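Side-chain contacts in VC0179-like protein (Escherichia coli, PDB 4XJ6), which probably synthesises cyclic GMP-AMP from nucleoside triphosphates as a bacterial nucleotidyltransferase homologous to cyclic GMP-AMP synthase, and binds a guanosine triphosphate analogue and magnesium: residues Asn7-Asn12 and Cys279-Ala284; Asn12-Ile17 and Ala400-Ser405; Gly272-Ser277 and Glu311-Ser316; Glu384-Ile389 and Lys395-Ala400. All coordinates share one frame; numbering follows the deposited sequence.

Contact 1. Residues Asn7-Asn12 and Cys279-Ala284. With GH3 (3'-deoxy-guanosine-5'-triphosphate), chain D.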
# COMPACT_ATOMS: atom_id res chain seq x y z
N ASN A 7 -4.87 24.02 15.97
CA ASN A 7 -4.12 24.70 14.91
C ASN A 7 -2.79 24.01 14.61
O ASN A 7 -2.31 24.05 13.48
CB ASN A 7 -3.89 26.17 15.27
CG ASN A 7 -5.02 27.07 14.80
OD1 ASN A 7 -5.04 27.53 13.66
ND2 ASN A 7 -5.98 27.32 15.69
N TYR A 8 -2.20 23.40 15.64
CA TYR A 8 -1.02 22.57 15.45
C TYR A 8 -1.34 21.48 14.43
O TYR A 8 -0.53 21.19 13.54
CB TYR A 8 -0.58 21.95 16.78
CG TYR A 8 0.43 20.82 16.65
CD1 TYR A 8 1.80 21.07 16.70
CD2 TYR A 8 0.02 19.50 16.48
CE1 TYR A 8 2.72 20.05 16.59
CE2 TYR A 8 0.93 18.47 16.37
CZ TYR A 8 2.28 18.75 16.42
OH TYR A 8 3.20 17.73 16.31
N TYR A 9 -2.53 20.91 14.55
CA TYR A 9 -2.95 19.80 13.70
C TYR A 9 -3.37 20.23 12.29
O TYR A 9 -2.97 19.61 11.30
CB TYR A 9 -4.11 19.05 14.36
CG TYR A 9 -3.71 18.14 15.50
CD1 TYR A 9 -2.82 17.09 15.31
CD2 TYR A 9 -4.25 18.31 16.77
CE1 TYR A 9 -2.46 16.25 16.34
CE2 TYR A 9 -3.90 17.47 17.82
CZ TYR A 9 -3.01 16.45 17.60
OH TYR A 9 -2.64 15.61 18.62
N SER A 10 -4.17 21.29 12.20
CA SER A 10 -4.92 21.56 10.98
C SER A 10 -4.67 22.90 10.29
O SER A 10 -5.31 23.18 9.27
CB SER A 10 -6.42 21.45 11.29
OG SER A 10 -6.79 22.46 12.21
N HIS A 11 -3.77 23.72 10.81
CA HIS A 11 -3.53 25.03 10.20
C HIS A 11 -2.91 24.87 8.82
O HIS A 11 -2.06 24.01 8.60
CB HIS A 11 -2.62 25.88 11.08
CG HIS A 11 -2.65 27.34 10.75
ND1 HIS A 11 -1.59 28.00 10.16
CD2 HIS A 11 -3.62 28.27 10.92
CE1 HIS A 11 -1.91 29.27 9.98
NE2 HIS A 11 -3.13 29.46 10.43
N ASN A 12 -3.36 25.69 7.87
CA ASN A 12 -2.86 25.60 6.51
C ASN A 12 -1.37 25.94 6.42
O ASN A 12 -0.86 26.75 7.19
CB ASN A 12 -3.67 26.52 5.58
CG ASN A 12 -3.86 27.91 6.15
OD1 ASN A 12 -3.19 28.30 7.11
ND2 ASN A 12 -4.76 28.68 5.55
N CYS A 279 -6.44 9.62 10.83
CA CYS A 279 -5.75 8.46 10.27
C CYS A 279 -4.38 8.87 9.76
O CYS A 279 -3.40 8.14 9.92
CB CYS A 279 -6.57 7.81 9.16
SG CYS A 279 -7.94 6.77 9.74
N ARG A 280 -4.32 10.04 9.13
CA ARG A 280 -3.06 10.62 8.68
C ARG A 280 -2.12 10.84 9.86
O ARG A 280 -0.93 10.52 9.80
CB ARG A 280 -3.29 11.95 7.96
CG ARG A 280 -3.75 11.83 6.52
CD ARG A 280 -3.88 13.22 5.90
NE ARG A 280 -4.20 13.16 4.48
CZ ARG A 280 -3.30 12.97 3.52
NH1 ARG A 280 -2.02 12.81 3.82
NH2 ARG A 280 -3.69 12.94 2.25
N PHE A 281 -2.67 11.39 10.94
CA PHE A 281 -1.89 11.71 12.13
C PHE A 281 -1.34 10.46 12.81
O PHE A 281 -0.20 10.45 13.27
CB PHE A 281 -2.75 12.51 13.12
CG PHE A 281 -3.21 13.84 12.58
CD1 PHE A 281 -2.53 14.46 11.54
CD2 PHE A 281 -4.31 14.48 13.12
CE1 PHE A 281 -2.94 15.68 11.05
CE2 PHE A 281 -4.73 15.71 12.64
CZ PHE A 281 -4.04 16.31 11.60
N MET A 282 -2.15 9.41 12.86
CA MET A 282 -1.73 8.15 13.47
C MET A 282 -0.64 7.49 12.63
O MET A 282 0.29 6.89 13.17
CB MET A 282 -2.92 7.20 13.63
CG MET A 282 -3.86 7.59 14.77
SD MET A 282 -3.00 7.94 16.32
CE MET A 282 -2.06 6.43 16.55
N LYS A 283 -0.76 7.60 11.31
CA LYS A 283 0.24 7.06 10.41
C LYS A 283 1.54 7.86 10.53
O LYS A 283 2.63 7.30 10.42
CB LYS A 283 -0.26 7.07 8.97
CG LYS A 283 -1.38 6.08 8.70
CD LYS A 283 -2.03 6.31 7.35
CE LYS A 283 -1.06 6.07 6.20
NZ LYS A 283 -1.73 6.21 4.88
N ALA A 284 1.40 9.16 10.75
CA ALA A 284 2.55 10.03 10.99
C ALA A 284 3.24 9.62 12.29
O ALA A 284 4.46 9.58 12.36
CB ALA A 284 2.12 11.48 11.04
PG GH3 D . 0.32 3.78 3.30
O1G GH3 D . 1.09 3.57 4.58
O2G GH3 D . 0.88 2.93 2.19
O3G GH3 D . 0.41 5.23 2.89
O3B GH3 D . -1.22 3.38 3.58
PB GH3 D . -2.03 2.32 2.67
O1B GH3 D . -3.51 2.57 2.81
O2B GH3 D . -1.65 2.42 1.22
O3A GH3 D . -1.67 0.88 3.30
PA GH3 D . -0.81 -0.24 2.52
O1A GH3 D . -0.09 -1.10 3.53
O2A GH3 D . 0.16 0.38 1.55
O5' GH3 D . -1.87 -1.13 1.71
C5' GH3 D . -2.43 -0.69 0.49
C4' GH3 D . -3.66 -1.52 0.17
O4' GH3 D . -3.34 -2.89 0.27
C3' GH3 D . -4.82 -1.27 1.13
C2' GH3 D . -5.50 -2.63 1.20
O2' GH3 D . -6.56 -2.68 0.28
C1' GH3 D . -4.42 -3.63 0.81
N9 GH3 D . -3.95 -4.31 2.02
C8 GH3 D . -2.76 -4.06 2.66
N7 GH3 D . -2.66 -4.88 3.73
C5 GH3 D . -3.77 -5.66 3.77
C6 GH3 D . -4.18 -6.66 4.65
O6 GH3 D . -3.47 -6.98 5.59
N1 GH3 D . -5.39 -7.29 4.44
C2 GH3 D . -6.19 -6.93 3.38
N2 GH3 D . -7.35 -7.55 3.19
N3 GH3 D . -5.78 -5.94 2.51
C4 GH3 D . -4.59 -5.31 2.70
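Tyr9 of the short N-terminal helix 6-10 stacks on Phe281 of helix 274-289, the same helix that sends a lysine to the triphosphate of the bound nucleotide. The two rings form an offset stack. Their centroids are 5.0 Å apart and their planes are inclined by 28°. Tyr9 CD1 lies over one face of the Phe281 ring, displaced toward the rim, and comes within 3.6 Å of Phe281 CE2. Tyr9 CB also touches this rim, at 3.8 Å from Phe281 CE2. The far end of the phenylalanine reaches the tyrosine backbone: Phe281 CZ is 3.5 Å from Tyr9 O. That carbonyl also accepts a backbone hydrogen bond from Ile17 N. The Phe281 ring is directed toward helix 6-10 by a first torsion of -63°, which sets CG opposite the carbonyl carbon.

The contact thus ties the N-terminal segment to a helix of the cyclic GMP-AMP synthase C-terminal family region. Leu16 touches both rings, while Leu20 packs on Phe281 and Ile389 of helix 382-393 on Tyr9.

Lys283 runs from the same helix to the nucleotide. Its chain bends at the third torsion, 64°, and brings the ammonium to the end of the triphosphate. Lys283 NZ donates to GH3 O3G at 3.1 Å and to the bridging GH3 O3B at 3.2 Å. Thr117 O is a further partner of this nitrogen.

Contact 2. Residues Asn12-Ile17 and Ala400-Ser405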
# COMPACT_ATOMS: atom_id res chain seq x y z
N ASN A 12 -3.36 25.69 7.87
CA ASN A 12 -2.86 25.60 6.51
C ASN A 12 -1.37 25.94 6.42
O ASN A 12 -0.86 26.75 7.19
CB ASN A 12 -3.67 26.52 5.58
CG ASN A 12 -3.86 27.91 6.15
OD1 ASN A 12 -3.19 28.30 7.11
ND2 ASN A 12 -4.76 28.68 5.55
N MET A 13 -0.69 25.28 5.48
CA MET A 13 0.72 25.51 5.18
C MET A 13 1.70 25.15 6.31
O MET A 13 2.74 24.55 6.05
CB MET A 13 0.94 26.97 4.75
CG MET A 13 0.28 27.32 3.43
SD MET A 13 0.77 26.21 2.09
CE MET A 13 2.52 26.58 1.94
N ASP A 14 1.38 25.51 7.56
CA ASP A 14 2.32 25.26 8.65
C ASP A 14 1.84 24.23 9.68
O ASP A 14 2.60 23.81 10.55
CB ASP A 14 2.65 26.57 9.37
CG ASP A 14 1.41 27.37 9.73
OD1 ASP A 14 0.30 26.80 9.72
OD2 ASP A 14 1.56 28.57 10.03
N GLY A 15 0.58 23.81 9.58
CA GLY A 15 0.04 22.80 10.47
C GLY A 15 0.47 21.40 10.08
O GLY A 15 1.12 21.20 9.05
N LEU A 16 0.09 20.41 10.89
CA LEU A 16 0.52 19.03 10.68
C LEU A 16 -0.04 18.42 9.39
O LEU A 16 0.65 17.70 8.68
CB LEU A 16 0.14 18.17 11.88
CG LEU A 16 0.63 16.72 11.85
CD1 LEU A 16 2.14 16.67 11.64
CD2 LEU A 16 0.22 15.98 13.12
N ILE A 17 -1.31 18.72 9.10
CA ILE A 17 -1.94 18.21 7.89
C ILE A 17 -1.22 18.75 6.65
O ILE A 17 -1.12 18.07 5.63
CB ILE A 17 -3.44 18.59 7.84
CG1 ILE A 17 -4.10 17.99 6.59
CG2 ILE A 17 -3.64 20.10 7.91
CD1 ILE A 17 -5.57 18.32 6.46
N ALA A 400 5.59 27.10 17.00
CA ALA A 400 5.00 27.00 18.34
C ALA A 400 3.82 27.96 18.50
O ALA A 400 2.96 27.74 19.35
CB ALA A 400 6.06 27.28 19.40
N LEU A 401 3.79 29.01 17.68
CA LEU A 401 2.73 30.01 17.76
C LEU A 401 1.36 29.46 17.35
O LEU A 401 0.34 30.13 17.53
CB LEU A 401 3.07 31.22 16.89
CG LEU A 401 4.27 32.06 17.34
CD1 LEU A 401 4.41 33.32 16.50
CD2 LEU A 401 4.17 32.40 18.82
N LEU A 402 1.35 28.26 16.80
CA LEU A 402 0.11 27.59 16.44
C LEU A 402 -0.59 27.07 17.69
O LEU A 402 -1.82 26.91 17.71
CB LEU A 402 0.37 26.45 15.46
CG LEU A 402 0.93 26.82 14.10
CD1 LEU A 402 1.23 25.57 13.29
CD2 LEU A 402 -0.04 27.72 13.35
N ILE A 403 0.20 26.78 18.72
CA ILE A 403 -0.33 26.29 19.99
C ILE A 403 -1.00 27.41 20.76
O ILE A 403 -0.38 28.43 21.06
CB ILE A 403 0.79 25.67 20.84
CG1 ILE A 403 1.45 24.52 20.08
CG2 ILE A 403 0.24 25.18 22.17
CD1 ILE A 403 2.64 23.93 20.80
N THR A 404 -2.28 27.23 21.08
CA THR A 404 -3.03 28.27 21.77
C THR A 404 -3.62 27.76 23.08
O THR A 404 -3.96 26.58 23.20
CB THR A 404 -4.17 28.81 20.89
OG1 THR A 404 -5.03 27.73 20.50
CG2 THR A 404 -3.60 29.48 19.65
N SER A 405 -3.73 28.65 24.06
CA SER A 405 -4.28 28.30 25.36
C SER A 405 -5.75 27.92 25.24
O SER A 405 -6.51 28.59 24.54
CB SER A 405 -4.11 29.47 26.35
OG SER A 405 -4.54 29.11 27.65
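Leu402 sets both of its methyl groups against Asp14, and CD1 also on Gly15, at the turn that leads into helix 16-20. Gly15 holds the N-cap position of that helix. Leu402 lies just ahead of strand 404-405, which pairs with strand 3-4 near the chain ends.

The tight part is built round the leucine branches. Leu402 CD1 rests on the backbone, 3.5 Å from Asp14 O and 4.1 Å from Gly15 CA. Leu402 CD2 turns to the carboxylate and is 3.8 Å from both Asp14 OD1 and Asp14 OD2. This methyl lies over one face of the carboxylate, about evenly between the two oxygens. The Asp14 first torsion of 49° sets CG between its own backbone N and carbonyl carbon. This folds the carboxylate back over the turn, beside its own carbonyl, so one leucine can touch both. Leu402 and Gly15 are buried. Leu402 also packs on His11 and Val397.

The other side is looser. Asp14 is partly exposed, and its carboxylate also packs beside the Asn399 amide.

Every touch between the two segments is of carbon on carbon or carbon on oxygen, so they meet by van der Waals contact alone. The leucine brings no donor to the partly exposed Asp14 carboxylate. Asn12 O, a second acceptor, sits 2.8 Å from Asp14 OD1, and this closeness would, if anything, disfavour a negative charge there.

Contact 3. Residues Gly272-Ser277 and Glu311-Ser316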
# COMPACT_ATOMS: atom_id res chain seq x y z
N GLY A 272 -17.19 11.10 9.50
CA GLY A 272 -16.91 12.48 9.18
C GLY A 272 -15.56 12.65 8.52
O GLY A 272 -14.72 11.75 8.57
N GLY A 273 -15.35 13.81 7.90
CA GLY A 273 -14.12 14.07 7.18
C GLY A 273 -12.87 14.05 8.04
O GLY A 273 -11.76 13.87 7.53
N HIS A 274 -13.04 14.21 9.35
CA HIS A 274 -11.92 14.25 10.27
C HIS A 274 -11.26 12.88 10.42
O HIS A 274 -10.18 12.76 11.01
CB HIS A 274 -12.36 14.76 11.65
CG HIS A 274 -13.43 13.93 12.29
ND1 HIS A 274 -14.77 14.10 12.01
CD2 HIS A 274 -13.36 12.92 13.18
CE1 HIS A 274 -15.48 13.23 12.72
NE2 HIS A 274 -14.65 12.50 13.43
N LEU A 275 -11.91 11.85 9.89
CA LEU A 275 -11.37 10.49 9.94
C LEU A 275 -10.07 10.38 9.16
O LEU A 275 -9.13 9.71 9.60
CB LEU A 275 -12.39 9.49 9.39
CG LEU A 275 -11.89 8.04 9.32
CD1 LEU A 275 -11.56 7.54 10.72
CD2 LEU A 275 -12.90 7.14 8.65
N ARG A 276 -10.01 11.01 8.00
CA ARG A 276 -8.79 11.02 7.20
C ARG A 276 -7.68 11.74 7.93
O ARG A 276 -6.52 11.32 7.90
CB ARG A 276 -9.04 11.66 5.83
CG ARG A 276 -9.66 10.72 4.81
CD ARG A 276 -9.69 11.34 3.42
NE ARG A 276 -10.35 10.47 2.45
CZ ARG A 276 -11.65 10.54 2.16
NH1 ARG A 276 -12.42 11.43 2.77
NH2 ARG A 276 -12.17 9.71 1.27
N SER A 277 -8.04 12.83 8.61
CA SER A 277 -7.07 13.62 9.36
C SER A 277 -6.45 12.79 10.49
O SER A 277 -5.23 12.71 10.61
CB SER A 277 -7.72 14.88 9.93
OG SER A 277 -8.23 15.73 8.91
N GLU A 311 -17.37 5.45 20.16
CA GLU A 311 -17.28 6.51 21.16
C GLU A 311 -17.74 7.86 20.61
O GLU A 311 -17.35 8.26 19.52
CB GLU A 311 -15.85 6.62 21.68
CG GLU A 311 -15.19 5.28 21.99
CD GLU A 311 -15.73 4.62 23.24
OE1 GLU A 311 -16.55 5.24 23.95
OE2 GLU A 311 -15.33 3.47 23.53
N SER A 312 -18.56 8.56 21.39
CA SER A 312 -19.00 9.90 21.03
C SER A 312 -17.83 10.88 21.10
O SER A 312 -17.04 10.85 22.04
CB SER A 312 -20.13 10.37 21.95
OG SER A 312 -19.65 10.59 23.27
N HIS A 313 -17.71 11.75 20.10
CA HIS A 313 -16.62 12.71 20.06
C HIS A 313 -17.00 13.95 19.25
O HIS A 313 -18.05 14.00 18.62
CB HIS A 313 -15.36 12.07 19.48
CG HIS A 313 -15.54 11.54 18.09
ND1 HIS A 313 -16.15 10.33 17.83
CD2 HIS A 313 -15.19 12.05 16.89
CE1 HIS A 313 -16.16 10.12 16.53
NE2 HIS A 313 -15.59 11.14 15.93
N ASN A 314 -16.12 14.94 19.28
CA ASN A 314 -16.27 16.13 18.45
C ASN A 314 -15.20 16.13 17.36
O ASN A 314 -14.03 16.38 17.63
CB ASN A 314 -16.17 17.40 19.30
CG ASN A 314 -16.61 18.65 18.55
OD1 ASN A 314 -16.52 18.71 17.32
ND2 ASN A 314 -17.09 19.64 19.28
N GLY A 315 -15.62 15.83 16.14
CA GLY A 315 -14.72 15.78 15.00
C GLY A 315 -13.95 17.07 14.80
O GLY A 315 -12.77 17.05 14.43
N SER A 316 -14.61 18.20 15.06
CA SER A 316 -13.98 19.50 14.92
C SER A 316 -12.86 19.68 15.93
O SER A 316 -11.91 20.42 15.69
CB SER A 316 -15.02 20.61 15.07
OG SER A 316 -15.97 20.58 14.01
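His274, near the N-terminal end of helix 274-289, meets His313 and Gly315 of the loop that joins helix 297-310 to helix 318-335. The contact fastens this interhelical loop to helix 274-289, at the surface of the C-terminal family region.

Hydrogen bonding comes first. His274 NE2 and His313 NE2 are 3.0 Å apart and share a hydrogen bond with an angle of 150°. The imidazoles approach from opposite directions and meet rim to rim, with planes at 72°. The bond lies near the plane of each ring. With CG of His274 placed between its backbone N and its carbonyl carbon, the ring is directed to the loop. The other nitrogen of His313 is held as well. His313 ND1 donates to Glu311 O over 2.9 Å, at 167°, and the acceptor lies in the ring plane. Two bonds thus grip His313 through its two nitrogens and limit its rotation.

Apolar packing supports the loop side. His313 touches Leu308 of the preceding helix and Leu324 and Thr321 of the following one.

The third kind is CH-pi. Gly315 has no side chain, so its CA can settle directly over one face of the His274 ring, 3.4 Å from the centroid. Gly272 O lies above the opposite face, toward the rim. The flat ring is thus bordered on both faces, while its tip is bonded to His313. On the same side of the ring as Gly315 CA, Gly315 O comes within 3.6 Å of His274 CB.

Contact 4. Residues Glu384-Ile389 and Lys395-Ala400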
# COMPACT_ATOMS: atom_id res chain seq x y z
N GLU A 384 7.71 24.37 24.86
CA GLU A 384 7.84 23.08 25.52
C GLU A 384 6.74 22.13 25.06
O GLU A 384 6.96 20.93 24.91
CB GLU A 384 7.80 23.24 27.04
CG GLU A 384 7.83 21.94 27.80
CD GLU A 384 7.62 22.12 29.29
OE1 GLU A 384 7.83 23.24 29.80
OE2 GLU A 384 7.23 21.13 29.95
N ALA A 385 5.56 22.69 24.83
CA ALA A 385 4.42 21.92 24.35
C ALA A 385 4.69 21.36 22.96
O ALA A 385 4.36 20.21 22.67
CB ALA A 385 3.16 22.78 24.34
N LEU A 386 5.30 22.18 22.11
CA LEU A 386 5.60 21.79 20.74
C LEU A 386 6.61 20.65 20.70
O LEU A 386 6.39 19.64 20.03
CB LEU A 386 6.12 22.98 19.94
CG LEU A 386 6.64 22.65 18.54
CD1 LEU A 386 5.52 22.10 17.66
CD2 LEU A 386 7.27 23.87 17.90
N ARG A 387 7.72 20.83 21.41
CA ARG A 387 8.76 19.81 21.49
C ARG A 387 8.23 18.49 22.05
O ARG A 387 8.72 17.41 21.70
CB ARG A 387 9.93 20.29 22.35
CG ARG A 387 10.78 21.39 21.73
CD ARG A 387 12.09 21.53 22.49
NE ARG A 387 11.86 21.62 23.93
CZ ARG A 387 11.74 22.77 24.59
NH1 ARG A 387 11.83 23.92 23.95
NH2 ARG A 387 11.54 22.76 25.90
N LYS A 388 7.24 18.58 22.93
CA LYS A 388 6.70 17.40 23.58
C LYS A 388 5.80 16.60 22.64
O LYS A 388 5.95 15.39 22.50
CB LYS A 388 5.93 17.78 24.84
CG LYS A 388 5.78 16.64 25.82
CD LYS A 388 7.15 16.14 26.25
CE LYS A 388 7.08 14.76 26.86
NZ LYS A 388 8.40 14.31 27.40
N ILE A 389 4.85 17.29 22.01
CA ILE A 389 3.91 16.63 21.10
C ILE A 389 4.63 16.17 19.83
O ILE A 389 4.17 15.27 19.14
CB ILE A 389 2.73 17.56 20.74
CG1 ILE A 389 1.62 16.77 20.04
CG2 ILE A 389 3.21 18.72 19.88
CD1 ILE A 389 0.32 17.52 19.92
N LYS A 395 9.41 15.91 14.50
CA LYS A 395 9.59 17.34 14.27
C LYS A 395 9.20 17.69 12.83
O LYS A 395 10.02 17.62 11.92
CB LYS A 395 11.04 17.76 14.54
CG LYS A 395 11.31 19.23 14.31
CD LYS A 395 12.80 19.54 14.42
CE LYS A 395 13.11 20.93 13.90
NZ LYS A 395 14.58 21.21 13.89
N ARG A 396 7.93 18.05 12.65
CA ARG A 396 7.43 18.45 11.34
C ARG A 396 6.85 19.85 11.43
O ARG A 396 7.23 20.75 10.68
CB ARG A 396 6.36 17.47 10.85
CG ARG A 396 6.78 16.01 10.87
CD ARG A 396 6.31 15.31 9.61
NE ARG A 396 6.06 13.89 9.83
CZ ARG A 396 5.80 13.02 8.87
NH1 ARG A 396 5.76 13.41 7.60
NH2 ARG A 396 5.58 11.75 9.17
N VAL A 397 5.92 20.03 12.36
CA VAL A 397 5.43 21.35 12.71
C VAL A 397 6.46 22.01 13.61
O VAL A 397 6.89 21.43 14.61
CB VAL A 397 4.07 21.30 13.42
CG1 VAL A 397 3.64 22.70 13.87
CG2 VAL A 397 3.03 20.68 12.51
N THR A 398 6.87 23.23 13.25
CA THR A 398 7.93 23.91 13.98
C THR A 398 7.45 25.24 14.54
O THR A 398 8.16 25.88 15.32
CB THR A 398 9.15 24.15 13.07
OG1 THR A 398 8.73 24.84 11.89
CG2 THR A 398 9.79 22.82 12.68
N ASN A 399 6.25 25.63 14.15
CA ASN A 399 5.67 26.89 14.59
C ASN A 399 4.91 26.75 15.91
O ASN A 399 3.75 26.35 15.94
CB ASN A 399 4.75 27.44 13.50
CG ASN A 399 4.31 28.87 13.78
OD1 ASN A 399 4.75 29.49 14.74
ND2 ASN A 399 3.46 29.41 12.91
N ALA A 400 5.59 27.10 17.00
CA ALA A 400 5.00 27.00 18.34
C ALA A 400 3.82 27.96 18.50
O ALA A 400 2.96 27.74 19.35
CB ALA A 400 6.06 27.28 19.40
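Leu386 of helix 382-393 projects into the irregular chain that follows this helix and folds back against it. Residues 395-400 make up this return, before the chain enters strand 404-405. Nearly all of the contact is one leucine fork set against successive backbone carbonyls.

Val397 comes first. Its carbonyl oxygen meets one branch of the fork, with Val397 O 3.4 Å from Leu386 CD1. The same oxygen accepts a hydrogen bond from Asn390 ND2, three residues before the helix end, so it is polar-bonded as well as packed. Side chain meets side chain more loosely here, with Val397 CG1 4.3 Å from Leu386 CD1. Tyr8 touches both Leu386 and Val397 and joins them to helix 6-10.

At Thr398 the other branch takes over. Leu386 CD2 is 3.4 Å from Thr398 O, while the threonine side chain starts away from the helix. A first torsion of 172° carries CG of Leu386 toward the returning chain, opposite the backbone N. The second torsion, 63°, then spreads CD1 and CD2 to different carbonyls.

Asn399 also begins away from the helix, and only its backbone comes near: Asn399 C is 4.2 Å from Leu386 CD2. Its side chain is used locally, with OD1 accepting from Leu401 N.

Ala400 ends the run and is the residue whose CA lies closest to that of Leu386. Ala400 N is 3.8 Å from Leu386 CD2, and the methyl carbon Ala400 CB packs on the same CD2 at 3.9 Å.

Contacts 1, 2 and 4 lie close together; contact 2 joins the N-terminal region to the last residues. Contact 1 is buried and aromatic, contact 2 is buried but sets methyls against a carboxylate and a carbonyl, and contact 4 is partly buried. Contacts 2 and 4 share Ala400, and contacts 1 and 2 share Asn12. Backbone hydrogen bonds, Tyr8 to Leu16 and Tyr9 to Ile17, link contacts 1 and 2. Contact 3 is a surface contact, about 23 Å from contact 4 between centres. It is the one whose segments are hydrogen-bonded to each other. Helix 274-289 serves contacts 1 and 3, and of the four only contact 1 reaches the nucleotide.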